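Local coordinates for protein leucyl-tRNA synthetase (PDB 3PZ6) that probably charges tRNA(Leu) with leucine using ATP, and is represented here by its CP1 editing domain, an insertion that probably hydrolyses mischarged tRNA, at residues G277-Q282 / Q289-L294. The protein carries 2 engineered substitutions. Numbering follows the deposited sequence.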
loop_
_atom_site.group_PDB
_atom_site.type_symbol
_atom_site.label_atom_id
_atom_site.label_comp_id
_atom_site.label_asym_id
_atom_site.label_seq_id
_atom_site.Cartn_x
_atom_site.Cartn_y
_atom_site.Cartn_z
ATOM N N GLY A 277 -8.627 -2.986 -14.665
ATOM C CA GLY A 277 -7.619 -1.977 -14.928
ATOM C C GLY A 277 -7.580 -1.592 -16.394
ATOM O O GLY A 277 -8.382 -2.084 -17.182
ATOM N N PRO A 278 -6.640 -0.706 -16.768
ATOM C CA PRO A 278 -6.578 -0.168 -18.134
ATOM C C PRO A 278 -6.107 -1.185 -19.170
ATOM O O PRO A 278 -6.300 -0.976 -20.361
ATOM C CB PRO A 278 -5.567 0.979 -18.016
ATOM C CG PRO A 278 -5.501 1.280 -16.537
ATOM C CD PRO A 278 -5.647 -0.059 -15.895
ATOM N N PHE A 279 -5.506 -2.275 -18.717
ATOM C CA PHE A 279 -5.034 -3.308 -19.628
ATOM C C PHE A 279 -5.887 -4.567 -19.563
ATOM O O PHE A 279 -5.390 -5.669 -19.789
ATOM C CB PHE A 279 -3.557 -3.625 -19.358
ATOM C CG PHE A 279 -2.655 -2.426 -19.482
ATOM C CD1 PHE A 279 -2.552 -1.736 -20.689
ATOM C CD2 PHE A 279 -1.921 -1.980 -18.397
ATOM C CE1 PHE A 279 -1.733 -0.624 -20.809
ATOM C CE2 PHE A 279 -1.092 -0.868 -18.513
ATOM C CZ PHE A 279 -1.000 -0.190 -19.726
ATOM N N ALA A 280 -7.173 -4.399 -19.261
ATOM C CA ALA A 280 -8.091 -5.533 -19.170
ATOM C C ALA A 280 -8.171 -6.252 -20.507
ATOM O O ALA A 280 -8.398 -5.625 -21.533
ATOM C CB ALA A 280 -9.472 -5.076 -18.721
ATOM N N GLY A 281 -7.983 -7.566 -20.486
ATOM C CA GLY A 281 -8.016 -8.377 -21.704
ATOM C C GLY A 281 -6.627 -8.814 -22.125
ATOM O O GLY A 281 -6.465 -9.813 -22.823
ATOM N N GLN A 282 -5.621 -8.058 -21.691
ATOM C CA GLN A 282 -4.223 -8.373 -21.963
ATOM C C GLN A 282 -3.713 -9.366 -20.926
ATOM O O GLN A 282 -4.285 -9.468 -19.846
ATOM C CB GLN A 282 -3.385 -7.093 -21.964
ATOM C CG GLN A 282 -4.013 -5.985 -22.808
ATOM C CD GLN A 282 -3.119 -4.785 -23.045
ATOM O OE1 GLN A 282 -3.557 -3.796 -23.633
ATOM N NE2 GLN A 282 -1.864 -4.864 -22.606
ATOM N N GLN A 289 5.443 -4.930 -18.045
ATOM C CA GLN A 289 6.279 -3.777 -18.396
ATOM C C GLN A 289 5.455 -2.519 -18.669
ATOM O O GLN A 289 5.935 -1.405 -18.474
ATOM C CB GLN A 289 7.168 -4.100 -19.600
ATOM N N SER A 290 4.217 -2.713 -19.114
ATOM C CA SER A 290 3.336 -1.616 -19.491
ATOM C C SER A 290 2.766 -0.889 -18.292
ATOM O O SER A 290 2.662 0.336 -18.307
ATOM C CB SER A 290 2.191 -2.129 -20.362
ATOM O OG SER A 290 2.692 -2.684 -21.564
ATOM N N CYS A 291 2.377 -1.651 -17.268
ATOM C CA CYS A 291 1.855 -1.085 -16.025
ATOM C C CYS A 291 2.926 -0.269 -15.316
ATOM O O CYS A 291 2.629 0.771 -14.724
ATOM C CB CYS A 291 1.307 -2.177 -15.103
ATOM S SG CYS A 291 -0.476 -2.444 -15.265
ATOM N N ARG A 292 4.168 -0.746 -15.393
ATOM C CA ARG A 292 5.324 -0.005 -14.895
ATOM C C ARG A 292 5.366 1.401 -15.497
ATOM O O ARG A 292 5.397 2.390 -14.767
ATOM C CB ARG A 292 6.620 -0.764 -15.207
ATOM C CG ARG A 292 7.856 -0.172 -14.543
ATOM C CD ARG A 292 9.147 -0.599 -15.232
ATOM N NE ARG A 292 10.270 0.252 -14.833
ATOM C CZ ARG A 292 10.549 1.447 -15.362
ATOM N NH1 ARG A 292 9.791 1.961 -16.330
ATOM N NH2 ARG A 292 11.596 2.136 -14.919
ATOM N N ASP A 293 5.329 1.477 -16.826
ATOM C CA ASP A 293 5.420 2.748 -17.552
ATOM C C ASP A 293 4.277 3.713 -17.243
ATOM O O ASP A 293 4.494 4.922 -17.147
ATOM C CB ASP A 293 5.503 2.502 -19.065
ATOM C CG ASP A 293 6.704 1.639 -19.465
ATOM O OD1 ASP A 293 7.624 1.431 -18.640
ATOM O OD2 ASP A 293 6.725 1.171 -20.624
ATOM N N LEU A 294 3.065 3.179 -17.095
ATOM C CA LEU A 294 1.898 3.997 -16.760
ATOM C C LEU A 294 2.067 4.628 -15.377
ATOM O O LEU A 294 1.746 5.803 -15.181
ATOM C CB LEU A 294 0.610 3.169 -16.835
ATOM C CG LEU A 294 -0.745 3.812 -16.493
ATOM C CD1 LEU A 294 -1.100 4.991 -17.402
ATOM C CD2 LEU A 294 -1.863 2.772 -16.516
#
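The F279 ring meets S290, C291 and L294 of helix 284-297. The CB of F279 leaves the backbone toward the helix. CG stands anti to the carbonyl carbon, beside the backbone N (chi1 -58°), which carries the ring to the helix surface. CD2 comes first, 3.5 Å from C291 SG. CE2 is 3.7 Å from the same C291 SG. The sulfur lies at the ring edge, close to its plane and 84° off the normal, as a Cys sulfur-aromatic contact. CE2 also approaches L294 CD2 obliquely, at 4.2 Å. The tip atom, CZ, reaches S290 CB at 3.8 Å. That CB sits over one ring face, 4.2 Å from the F279 centroid, in a CH-pi contact. P278, next to F279 in the type I turn G277-A280, adds its CG against L294 CD2 at 3.9 Å.

A type II turn, F279-Q282, follows directly, and G281 and Q282 make backbone hydrogen bonds with M274 of strand 273-274. F279 and Q282 also touch C287, one helical turn before C291. The contact thus packs the loop between strand and helix back onto the helix it leads into, at the domain surface.

The two segments share no hydrogen bond or salt bridge. Their direct contact is apolar packing with a CH-pi and a Cys sulfur-aromatic component. Such contacts are weakly directional, and the loop's hydrogen bonds to M274 lie outside this pair of segments.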